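PDB 4LD1: centrosomal P4.1-associated protein from Danio rerio, which probably binds tubulin and acts in centriole assembly and elongation, the present chain being its C-terminal G-box domain. Local coordinates for residues A[23-27]-A[39-43]; A[34-38]-A[48-52]; A[115-119]-A[130-134]. The contacts are given in a common frame with arbitrary orientation. Numbering follows the deposited sequence.

Contact 1 (A[23-27]-A[39-43]); sequences PNGTR and VMFFN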
ATOM      1  N   PRO A  23     -24.183   9.032 -29.308  1.00 23.01           N
ATOM      2  CA  PRO A  23     -25.371   9.786 -28.925  1.00 28.17           C
ATOM      3  C   PRO A  23     -25.639   9.802 -27.418  1.00 29.91           C
ATOM      4  O   PRO A  23     -26.234  10.756 -26.916  1.00 32.48           O
ATOM      5  CB  PRO A  23     -26.494   9.057 -29.661  1.00 33.30           C
ATOM      6  CG  PRO A  23     -25.846   8.467 -30.861  1.00 31.72           C
ATOM      7  CD  PRO A  23     -24.428   8.106 -30.424  1.00 25.38           C
ATOM      8  N   ASN A  24     -25.170   8.781 -26.692  1.00 25.75           N
ATOM      9  CA  ASN A  24     -25.422   8.712 -25.262  1.00 29.74           C
ATOM     10  C   ASN A  24     -24.437   9.527 -24.415  1.00 27.25           C
ATOM     11  O   ASN A  24     -24.536   9.553 -23.189  1.00 31.73           O
ATOM     12  CB  ASN A  24     -25.497   7.259 -24.797  1.00 24.42           C
ATOM     13  CG  ASN A  24     -24.137   6.558 -24.786  1.00 22.63           C
ATOM     14  OD1 ASN A  24     -23.110   7.117 -25.164  1.00 21.80           O
ATOM     15  ND2 ASN A  24     -24.146   5.314 -24.355  1.00 25.05           N
ATOM     16  N   GLY A  25     -23.488  10.174 -25.088  1.00 26.45           N
ATOM     17  CA  GLY A  25     -22.544  11.067 -24.446  1.00 29.46           C
ATOM     18  C   GLY A  25     -21.173  10.466 -24.198  1.00 23.21           C
ATOM     19  O   GLY A  25     -20.241  11.200 -23.870  1.00 27.82           O
ATOM     20  N   THR A  26     -21.030   9.153 -24.362  1.00 19.30           N
ATOM     21  CA  THR A  26     -19.701   8.530 -24.307  1.00 17.09           C
ATOM     22  C   THR A  26     -18.804   9.145 -25.380  1.00 17.15           C
ATOM     23  O   THR A  26     -19.253   9.382 -26.526  1.00 19.41           O
ATOM     24  CB  THR A  26     -19.803   7.005 -24.462  1.00 18.31           C
ATOM     25  OG1 THR A  26     -20.442   6.483 -23.293  1.00 18.66           O
ATOM     26  CG2 THR A  26     -18.426   6.318 -24.667  1.00 18.20           C
ATOM     27  N   ARG A  27     -17.563   9.425 -24.988  1.00 19.25           N
ATOM     28  CA  ARG A  27     -16.590   9.994 -25.902  1.00 20.98           C
ATOM     29  C   ARG A  27     -15.359   9.114 -25.928  1.00 20.55           C
ATOM     30  O   ARG A  27     -14.956   8.572 -24.916  1.00 23.70           O
ATOM     31  CB  ARG A  27     -16.173  11.406 -25.469  1.00 24.81           C
ATOM     32  CG  ARG A  27     -17.308  12.374 -25.324  1.00 31.12           C
ATOM     33  CD  ARG A  27     -16.834  13.631 -24.626  1.00 39.51           C
ATOM     34  NE  ARG A  27     -15.985  14.449 -25.479  1.00 48.31           N
ATOM     35  CZ  ARG A  27     -16.436  15.360 -26.337  1.00 46.59           C
ATOM     36  NH1 ARG A  27     -17.742  15.570 -26.478  1.00 44.16           N
ATOM     37  NH2 ARG A  27     -15.573  16.055 -27.066  1.00 49.74           N
ATOM     38  N   VAL A  39     -11.381   6.327 -23.315  1.00 19.48           N
ATOM     39  CA  VAL A  39     -12.836   6.249 -23.416  1.00 17.99           C
ATOM     40  C   VAL A  39     -13.417   6.866 -22.162  1.00 17.26           C
ATOM     41  O   VAL A  39     -13.088   6.447 -21.052  1.00 19.72           O
ATOM     42  CB  VAL A  39     -13.337   4.809 -23.530  1.00 19.95           C
ATOM     43  CG1 VAL A  39     -14.839   4.784 -23.742  1.00 21.75           C
ATOM     44  CG2 VAL A  39     -12.627   4.090 -24.641  1.00 23.21           C
ATOM     45  N   MET A  40     -14.242   7.890 -22.359  1.00 19.47           N
ATOM     46  CA  MET A  40     -14.905   8.583 -21.272  1.00 21.07           C
ATOM     47  C   MET A  40     -16.380   8.242 -21.380  1.00 19.66           C
ATOM     48  O   MET A  40     -17.139   8.795 -22.214  1.00 19.97           O
ATOM     49  CB  MET A  40     -14.658  10.077 -21.396  1.00 22.46           C
ATOM     50  CG  MET A  40     -13.194  10.444 -21.151  1.00 25.57           C
ATOM     51  SD  MET A  40     -12.665  11.933 -21.977  1.00 32.65           S
ATOM     52  CE  MET A  40     -12.477  11.292 -23.646  1.00 33.67           C
ATOM     53  N   PHE A  41     -16.777   7.273 -20.570  1.00 19.11           N
ATOM     54  CA  PHE A  41     -18.139   6.761 -20.625  1.00 19.98           C
ATOM     55  C   PHE A  41     -19.176   7.738 -20.074  1.00 19.03           C
ATOM     56  O   PHE A  41     -18.848   8.593 -19.246  1.00 21.92           O
ATOM     57  CB  PHE A  41     -18.226   5.459 -19.859  1.00 19.30           C
ATOM     58  CG  PHE A  41     -17.463   4.358 -20.484  1.00 20.21           C
ATOM     59  CD1 PHE A  41     -17.972   3.707 -21.603  1.00 20.71           C
ATOM     60  CD2 PHE A  41     -16.250   3.953 -19.954  1.00 20.79           C
ATOM     61  CE1 PHE A  41     -17.280   2.683 -22.178  1.00 22.46           C
ATOM     62  CE2 PHE A  41     -15.554   2.943 -20.526  1.00 22.00           C
ATOM     63  CZ  PHE A  41     -16.068   2.294 -21.633  1.00 24.08           C
ATOM     64  N   PHE A  42     -20.425   7.562 -20.502  1.00 19.88           N
ATOM     65  CA  PHE A  42     -21.532   8.421 -20.094  1.00 20.62           C
ATOM     66  C   PHE A  42     -21.742   8.520 -18.579  1.00 23.19           C
ATOM     67  O   PHE A  42     -22.337   9.484 -18.093  1.00 27.88           O
ATOM     68  CB  PHE A  42     -22.841   7.940 -20.758  1.00 23.28           C
ATOM     69  CG  PHE A  42     -23.248   6.548 -20.357  1.00 23.15           C
ATOM     70  CD1 PHE A  42     -23.907   6.319 -19.162  1.00 22.63           C
ATOM     71  CD2 PHE A  42     -22.960   5.471 -21.168  1.00 25.04           C
ATOM     72  CE1 PHE A  42     -24.268   5.033 -18.791  1.00 25.73           C
ATOM     73  CE2 PHE A  42     -23.331   4.183 -20.802  1.00 31.43           C
ATOM     74  CZ  PHE A  42     -23.975   3.967 -19.612  1.00 31.17           C
ATOM     75  N   ASN A  43     -21.291   7.514 -17.838  1.00 22.05           N
ATOM     76  CA  ASN A  43     -21.510   7.473 -16.386  1.00 23.96           C
ATOM     77  C   ASN A  43     -20.333   8.059 -15.610  1.00 25.31           C
ATOM     78  O   ASN A  43     -20.319   8.019 -14.385  1.00 27.64           O
ATOM     79  CB  ASN A  43     -21.782   6.043 -15.919  1.00 26.49           C
ATOM     80  CG  ASN A  43     -20.565   5.158 -15.997  1.00 26.69           C
ATOM     81  OD1 ASN A  43     -19.599   5.462 -16.690  1.00 22.25           O
ATOM     82  ND2 ASN A  43     -20.587   4.067 -15.237  1.00 34.10           N
TER
HETATM   83  O   HOH W   1     -18.467  11.315 -21.578  1.00 38.37           O
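Where a β-strand opens out of a turn, its polar groups need partners, and in residues 23-27 the side chain of Asn24, the backbone of Met40 and a water share the task. Asn24 OD1 accepts from Thr26 N at 3.0 Å, an Asx turn, with a weak hydrogen bond from Thr26 OG1 at 3.3 Å. The same hydroxyl oxygen, Thr26 OG1, accepts from Phe42 N at 3.0 Å, so one threonine ties its own turn to the far segment. Gly25, at phi 101°, has a conformation in which a CB would collide with the carbonyl oxygen of Asn24. An antiparallel hydrogen-bonded pair comes next: Arg27 N donates to Met40 O at 2.9 Å and Met40 N to Arg27 O at 2.7 Å, both nearly linear. Water 1 donates to Gly25 O and to Met40 O, each at 2.9 Å, giving the latter a second donor. Side chains meet at Arg27 CB and Met40 CE, 4.1 Å apart, and at Thr26 CG2 and Val39 CG1, 4.0 Å apart. The contact joins the loop entering strand 27-30 to the end of strand 37-40; Arg27 also lies against Leu19 and Val21 of strand 18-21, while Val39 is backbone-bonded to Lys47 of strand 46-49.

Contact 2 (A[34-38]-A[48-52]); sequences GQTVK and HTMPD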
ATOM      1  N   GLY A  34      -2.755   5.243 -32.693  1.00 42.64           N
ATOM      2  CA  GLY A  34      -3.662   4.278 -32.095  1.00 42.42           C
ATOM      3  C   GLY A  34      -3.155   3.679 -30.797  1.00 40.23           C
ATOM      4  O   GLY A  34      -3.801   2.794 -30.226  1.00 49.74           O
ATOM      5  N   GLN A  35      -2.008   4.161 -30.323  1.00 36.96           N
ATOM      6  CA  GLN A  35      -1.362   3.592 -29.145  1.00 39.58           C
ATOM      7  C   GLN A  35      -1.911   4.159 -27.851  1.00 29.66           C
ATOM      8  O   GLN A  35      -1.670   3.613 -26.781  1.00 32.11           O
ATOM      9  CB  GLN A  35       0.142   3.850 -29.205  1.00 39.63           C
ATOM     10  CG  GLN A  35       0.836   3.134 -30.352  1.00 44.61           C
ATOM     11  CD  GLN A  35       1.593   1.917 -29.879  1.00 58.88           C
ATOM     12  OE1 GLN A  35       1.162   0.782 -30.082  1.00 67.28           O
ATOM     13  NE2 GLN A  35       2.731   2.147 -29.231  1.00 65.70           N
ATOM     14  N   THR A  36      -2.622   5.275 -27.960  1.00 25.00           N
ATOM     15  CA  THR A  36      -3.310   5.876 -26.832  1.00 24.51           C
ATOM     16  C   THR A  36      -4.791   5.944 -27.174  1.00 26.55           C
ATOM     17  O   THR A  36      -5.170   6.486 -28.209  1.00 28.94           O
ATOM     18  CB  THR A  36      -2.792   7.292 -26.504  1.00 27.20           C
ATOM     19  OG1 THR A  36      -1.354   7.293 -26.422  1.00 29.37           O
ATOM     20  CG2 THR A  36      -3.354   7.766 -25.185  1.00 30.77           C
ATOM     21  N   VAL A  37      -5.609   5.350 -26.315  1.00 23.29           N
ATOM     22  CA  VAL A  37      -7.056   5.382 -26.449  1.00 24.30           C
ATOM     23  C   VAL A  37      -7.650   5.734 -25.104  1.00 19.70           C
ATOM     24  O   VAL A  37      -7.320   5.110 -24.086  1.00 22.32           O
ATOM     25  CB  VAL A  37      -7.627   4.024 -26.880  1.00 24.60           C
ATOM     26  CG1 VAL A  37      -9.159   4.072 -26.921  1.00 27.05           C
ATOM     27  CG2 VAL A  37      -7.056   3.621 -28.227  1.00 30.34           C
ATOM     28  N   LYS A  38      -8.512   6.729 -25.095  1.00 20.27           N
ATOM     29  CA  LYS A  38      -9.185   7.153 -23.876  1.00 20.21           C
ATOM     30  C   LYS A  38     -10.670   7.106 -24.119  1.00 19.76           C
ATOM     31  O   LYS A  38     -11.160   7.772 -25.029  1.00 21.58           O
ATOM     32  CB  LYS A  38      -8.767   8.568 -23.492  1.00 20.45           C
ATOM     33  CG  LYS A  38      -9.342   9.038 -22.172  1.00 24.71           C
ATOM     34  CD  LYS A  38      -8.885  10.435 -21.853  1.00 26.91           C
ATOM     35  CE  LYS A  38      -9.413  10.906 -20.516  1.00 30.71           C
ATOM     36  NZ  LYS A  38      -8.987  12.290 -20.237  1.00 35.65           N
ATOM     37  N   HIS A  48      -8.400   4.367 -19.984  1.00 19.31           N
ATOM     38  CA  HIS A  48      -7.302   5.004 -20.673  1.00 19.34           C
ATOM     39  C   HIS A  48      -6.134   4.024 -20.846  1.00 19.91           C
ATOM     40  O   HIS A  48      -5.480   3.622 -19.885  1.00 21.16           O
ATOM     41  CB  HIS A  48      -6.895   6.222 -19.875  1.00 24.65           C
ATOM     42  CG  HIS A  48      -6.091   7.213 -20.641  1.00 24.99           C
ATOM     43  ND1 HIS A  48      -5.771   8.453 -20.136  1.00 23.92           N
ATOM     44  CD2 HIS A  48      -5.542   7.157 -21.879  1.00 25.50           C
ATOM     45  CE1 HIS A  48      -5.050   9.112 -21.022  1.00 25.35           C
ATOM     46  NE2 HIS A  48      -4.902   8.349 -22.090  1.00 24.65           N
ATOM     47  N   THR A  49      -5.914   3.627 -22.092  1.00 20.35           N
ATOM     48  CA  THR A  49      -4.875   2.705 -22.476  1.00 19.63           C
ATOM     49  C   THR A  49      -3.724   3.512 -23.046  1.00 20.24           C
ATOM     50  O   THR A  49      -3.922   4.333 -23.958  1.00 21.34           O
ATOM     51  CB  THR A  49      -5.371   1.675 -23.500  1.00 24.80           C
ATOM     52  OG1 THR A  49      -6.478   0.937 -22.958  1.00 27.39           O
ATOM     53  CG2 THR A  49      -4.270   0.725 -23.869  1.00 28.10           C
ATOM     54  N   MET A  50      -2.533   3.288 -22.479  1.00 21.89           N
ATOM     55  CA  MET A  50      -1.345   4.057 -22.817  1.00 23.70           C
ATOM     56  C   MET A  50      -0.400   3.267 -23.740  1.00 23.21           C
ATOM     57  O   MET A  50      -0.533   2.050 -23.882  1.00 24.80           O
ATOM     58  CB  MET A  50      -0.608   4.449 -21.542  1.00 22.15           C
ATOM     59  CG  MET A  50      -1.426   5.255 -20.542  1.00 23.98           C
ATOM     60  SD  MET A  50      -1.961   6.822 -21.248  1.00 35.80           S
ATOM     61  CE  MET A  50      -1.677   7.942 -19.889  1.00 46.18           C
ATOM     62  N   PRO A  51       0.543   3.957 -24.390  1.00 25.35           N
ATOM     63  CA  PRO A  51       1.460   3.243 -25.295  1.00 26.35           C
ATOM     64  C   PRO A  51       2.331   2.191 -24.613  1.00 28.64           C
ATOM     65  O   PRO A  51       2.729   1.217 -25.273  1.00 33.32           O
ATOM     66  CB  PRO A  51       2.336   4.363 -25.852  1.00 32.39           C
ATOM     67  CG  PRO A  51       1.433   5.562 -25.854  1.00 31.42           C
ATOM     68  CD  PRO A  51       0.637   5.416 -24.559  1.00 26.74           C
ATOM     69  N   ASP A  52       2.628   2.389 -23.330  1.00 26.07           N
ATOM     70  CA  ASP A  52       3.426   1.442 -22.555  1.00 27.42           C
ATOM     71  C   ASP A  52       2.602   0.246 -22.086  1.00 27.09           C
ATOM     72  O   ASP A  52       3.108  -0.629 -21.370  1.00 27.74           O
ATOM     73  CB  ASP A  52       4.145   2.140 -21.392  1.00 28.68           C
ATOM     74  CG  ASP A  52       3.195   2.699 -20.331  1.00 27.05           C
ATOM     75  OD1 ASP A  52       1.990   2.366 -20.344  1.00 25.18           O
ATOM     76  OD2 ASP A  52       3.681   3.453 -19.453  1.00 25.65           O
TER
HETATM   77  O   HOH W   2      -1.552   0.825 -26.266  1.00 47.25           O
HETATM   78  O   HOH W   3      -8.899   2.451 -23.511  1.00 27.39           O
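Antiparallel pairing rests first on the backbone. Val37 and Thr49 form a hydrogen-bonded pair, with Val37 N donating to Thr49 O at 3.1 Å and Thr49 N to Val37 O at 2.9 Å; Lys38 and His48 make up the adjoining non-hydrogen-bonded pair, their CA atoms 4.3 Å apart. Weaker CA-H...O contacts fill in between, from Thr36 CA to Thr49 O at 3.3 Å and from His48 CA to Val37 O at 3.4 Å.

Two waters supplement the backbone bonds. Water 3 donates to Val37 O at 3.1 Å and is hydrogen-bonded to Thr49 OG1 at 2.9 Å. Farther out, where Pro51 has no N-H to offer, water 2 sits between the two backbones just beyond the strand ends, 2.8 Å from Gln35 O and 2.9 Å from Met50 O.

Side-chain packing is modest. Lys38 CB lies over the face of the His48 ring, 4.1 Å from its centroid, in a CH-pi contact, and Thr36 CG2 meets the ring edge at His48 NE2, 3.5 Å away. Pro51 packs against Gln35 and Thr36, its CD 3.3 Å from Thr36 OG1 and its CG 4.0 Å from Gln35 CB.

Backbone bonds from Lys38 to Glu29 and from His48 to Ile56 carry the sheet on in both directions. This is a β-hairpin of strands 37-40 and 46-49, two consecutive members of the sequentially ordered antiparallel sheet that forms the G-box.

Contact 3 (A[115-119]-A[130-134]); sequences TDGTI and IQFNT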
ATOM      1  N   THR A 115       4.871   7.913  10.501  1.00 27.01           N
ATOM      2  CA  THR A 115       5.631   9.082  10.073  1.00 29.87           C
ATOM      3  C   THR A 115       6.743   9.482  11.056  1.00 29.73           C
ATOM      4  O   THR A 115       7.729  10.098  10.656  1.00 34.54           O
ATOM      5  CB  THR A 115       4.711  10.275   9.816  1.00 31.30           C
ATOM      6  OG1 THR A 115       3.967  10.595  10.995  1.00 36.33           O
ATOM      7  CG2 THR A 115       3.742   9.936   8.714  1.00 34.45           C
ATOM      8  N   ASP A 116       6.611   9.112  12.328  1.00 25.54           N
ATOM      9  CA  ASP A 116       7.668   9.407  13.304  1.00 22.90           C
ATOM     10  C   ASP A 116       8.797   8.357  13.374  1.00 20.48           C
ATOM     11  O   ASP A 116       9.704   8.458  14.219  1.00 22.46           O
ATOM     12  CB  ASP A 116       7.049   9.655  14.685  1.00 24.81           C
ATOM     13  CG  ASP A 116       6.621   8.377  15.399  1.00 27.75           C
ATOM     14  OD1 ASP A 116       6.595   7.274  14.788  1.00 23.96           O
ATOM     15  OD2 ASP A 116       6.302   8.499  16.609  1.00 27.80           O
ATOM     16  N   GLY A 117       8.712   7.355  12.505  1.00 21.46           N
ATOM     17  CA  GLY A 117       9.753   6.356  12.340  1.00 20.25           C
ATOM     18  C   GLY A 117       9.472   5.055  13.066  1.00 18.82           C
ATOM     19  O   GLY A 117      10.178   4.082  12.868  1.00 20.47           O
ATOM     20  N   THR A 118       8.425   5.039  13.888  1.00 18.03           N
ATOM     21  CA  THR A 118       8.002   3.827  14.559  1.00 17.77           C
ATOM     22  C   THR A 118       7.736   2.728  13.545  1.00 16.83           C
ATOM     23  O   THR A 118       7.099   2.970  12.526  1.00 19.54           O
ATOM     24  CB  THR A 118       6.721   4.083  15.371  1.00 21.54           C
ATOM     25  OG1 THR A 118       6.958   5.137  16.308  1.00 21.13           O
ATOM     26  CG2 THR A 118       6.271   2.837  16.110  1.00 20.64           C
ATOM     27  N   ILE A 119       8.224   1.530  13.834  1.00 18.69           N
ATOM     28  CA  ILE A 119       7.940   0.364  13.018  1.00 19.36           C
ATOM     29  C   ILE A 119       7.213  -0.669  13.864  1.00 18.90           C
ATOM     30  O   ILE A 119       7.661  -1.009  14.965  1.00 20.19           O
ATOM     31  CB  ILE A 119       9.235  -0.275  12.472  1.00 19.89           C
ATOM     32  CG1 ILE A 119      10.120   0.781  11.807  1.00 21.66           C
ATOM     33  CG2 ILE A 119       8.917  -1.447  11.547  1.00 22.15           C
ATOM     34  CD1 ILE A 119      11.508   0.284  11.458  1.00 22.89           C
ATOM     35  N   ILE A 130       8.124  -4.159  17.841  1.00 22.10           N
ATOM     36  CA  ILE A 130       8.004  -2.736  17.691  1.00 21.76           C
ATOM     37  C   ILE A 130       9.385  -2.121  17.857  1.00 19.96           C
ATOM     38  O   ILE A 130      10.104  -2.446  18.798  1.00 23.38           O
ATOM     39  CB  ILE A 130       7.069  -2.121  18.742  1.00 23.95           C
ATOM     40  CG1 ILE A 130       5.686  -2.768  18.684  1.00 27.14           C
ATOM     41  CG2 ILE A 130       6.956  -0.612  18.534  1.00 25.72           C
ATOM     42  CD1 ILE A 130       4.855  -2.514  19.913  1.00 36.58           C
ATOM     43  N   GLN A 131       9.763  -1.270  16.909  1.00 17.29           N
ATOM     44  CA  GLN A 131      10.889  -0.376  17.079  1.00 16.49           C
ATOM     45  C   GLN A 131      10.319   1.029  17.247  1.00 16.49           C
ATOM     46  O   GLN A 131       9.761   1.617  16.322  1.00 17.49           O
ATOM     47  CB  GLN A 131      11.860  -0.453  15.908  1.00 18.81           C
ATOM     48  CG  GLN A 131      13.136   0.385  16.110  1.00 20.34           C
ATOM     49  CD  GLN A 131      14.103   0.229  14.962  1.00 24.37           C
ATOM     50  OE1 GLN A 131      14.775  -0.789  14.841  1.00 32.25           O
ATOM     51  NE2 GLN A 131      14.137   1.209  14.084  1.00 24.47           N
ATOM     52  N   PHE A 132      10.444   1.547  18.451  1.00 18.71           N
ATOM     53  CA  PHE A 132       9.881   2.843  18.789  1.00 17.98           C
ATOM     54  C   PHE A 132      10.615   3.968  18.063  1.00 16.64           C
ATOM     55  O   PHE A 132      11.704   3.769  17.501  1.00 16.88           O
ATOM     56  CB  PHE A 132       9.951   3.047  20.297  1.00 18.38           C
ATOM     57  CG  PHE A 132       9.163   2.041  21.072  1.00 21.55           C
ATOM     58  CD1 PHE A 132       7.787   2.086  21.083  1.00 26.02           C
ATOM     59  CD2 PHE A 132       9.802   1.087  21.847  1.00 26.19           C
ATOM     60  CE1 PHE A 132       7.062   1.173  21.802  1.00 24.86           C
ATOM     61  CE2 PHE A 132       9.078   0.171  22.571  1.00 32.43           C
ATOM     62  CZ  PHE A 132       7.705   0.215  22.551  1.00 33.86           C
ATOM     63  N   ASN A 133      10.040   5.162  18.123  1.00 16.59           N
ATOM     64  CA  ASN A 133      10.710   6.349  17.605  1.00 18.71           C
ATOM     65  C   ASN A 133      12.093   6.572  18.212  1.00 16.87           C
ATOM     66  O   ASN A 133      12.940   7.178  17.585  1.00 18.91           O
ATOM     67  CB  ASN A 133       9.841   7.603  17.771  1.00 22.53           C
ATOM     68  CG  ASN A 133       9.336   7.815  19.199  1.00 27.31           C
ATOM     69  OD1 ASN A 133       9.648   7.076  20.125  1.00 25.51           O
ATOM     70  ND2 ASN A 133       8.536   8.850  19.366  1.00 38.00           N
ATOM     71  N   THR A 134      12.302   6.049  19.416  1.00 17.86           N
ATOM     72  CA  THR A 134      13.570   6.171  20.139  1.00 18.03           C
ATOM     73  C   THR A 134      14.647   5.203  19.645  1.00 18.63           C
ATOM     74  O   THR A 134      15.786   5.270  20.087  1.00 20.98           O
ATOM     75  CB  THR A 134      13.370   5.821  21.590  1.00 18.45           C
ATOM     76  OG1 THR A 134      12.881   4.479  21.673  1.00 20.02           O
ATOM     77  CG2 THR A 134      12.380   6.774  22.269  1.00 20.51           C
TER
HETATM   78  O   HOH W   4      12.011   3.236  14.635  1.00 22.27           O
HETATM   79  O   HOH W   5       7.353   5.023  18.981  1.00 23.45           O
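The rotamers of Asp116 and Thr118 suit the closure of this turn. Asp116, with chi1 at 77° (p), curls its carboxylate back over the turn so that OD1 accepts from Thr118 N at 3.0 Å, an Asx turn, and from Thr118 OG1 at 2.6 Å. Thr118 answers with an m rotamer that sets OG1 facing the aspartate and CG2 4.3 Å from Ile130 CG2. The hydroxyl does not bond directly to the other segment: water 5 donates to Thr118 OG1 at 2.7 Å and accepts from Asn133 N at 2.8 Å. Between Asp116 and Thr118, Gly117 has phi near 99°, where a CB would press on the preceding carbonyl oxygen.

Ile119 and Gln131 share one side of the sheet. Ile119 (m, t) and the extended Gln131 (t, t) bring Ile119 CD1 and Gln131 NE2 within 3.8 Å; NE2 also donates to water 4 at 3.0 Å, while OE1 accepts from Arg137 NE. Phe132 (m) has its CB directed away from segment 115-119, and its side chain touches Glu138 of strand 137-140.

The backbone closes reciprocally, Ile119 N to Gln131 O and Gln131 N to Ile119 O both measuring 2.9 Å. An Asx turn over Asx-Gly-Thr, feeding an antiparallel hydrogen-bonded pair, is seen here and again at Asn24-Gly25-Thr26 of the same G-box, whose sheet is built strand after strand in sequence order.

In the fold
All three contacts belong to one long antiparallel sheet whose strands follow one another in sequence order. Contacts 1 and 2 share strand 37-40 and use its two ends, their centres about 17 Å apart, and their segments alternate along the chain. Contact 3 lies on the opposite side of the chain's centre, its own centre about 48 Å from that of contact 1 and about 43 Å from that of contact 2. Yet contacts 1 and 3 are built alike: an Asx turn spanning Asx-Gly-Thr, whose threonine hydroxyl reaches the opposite backbone directly in one and through water in the other. A nitrate near Phe41 and a tetraethylene glycol near Ile119 probably come from crystallisation.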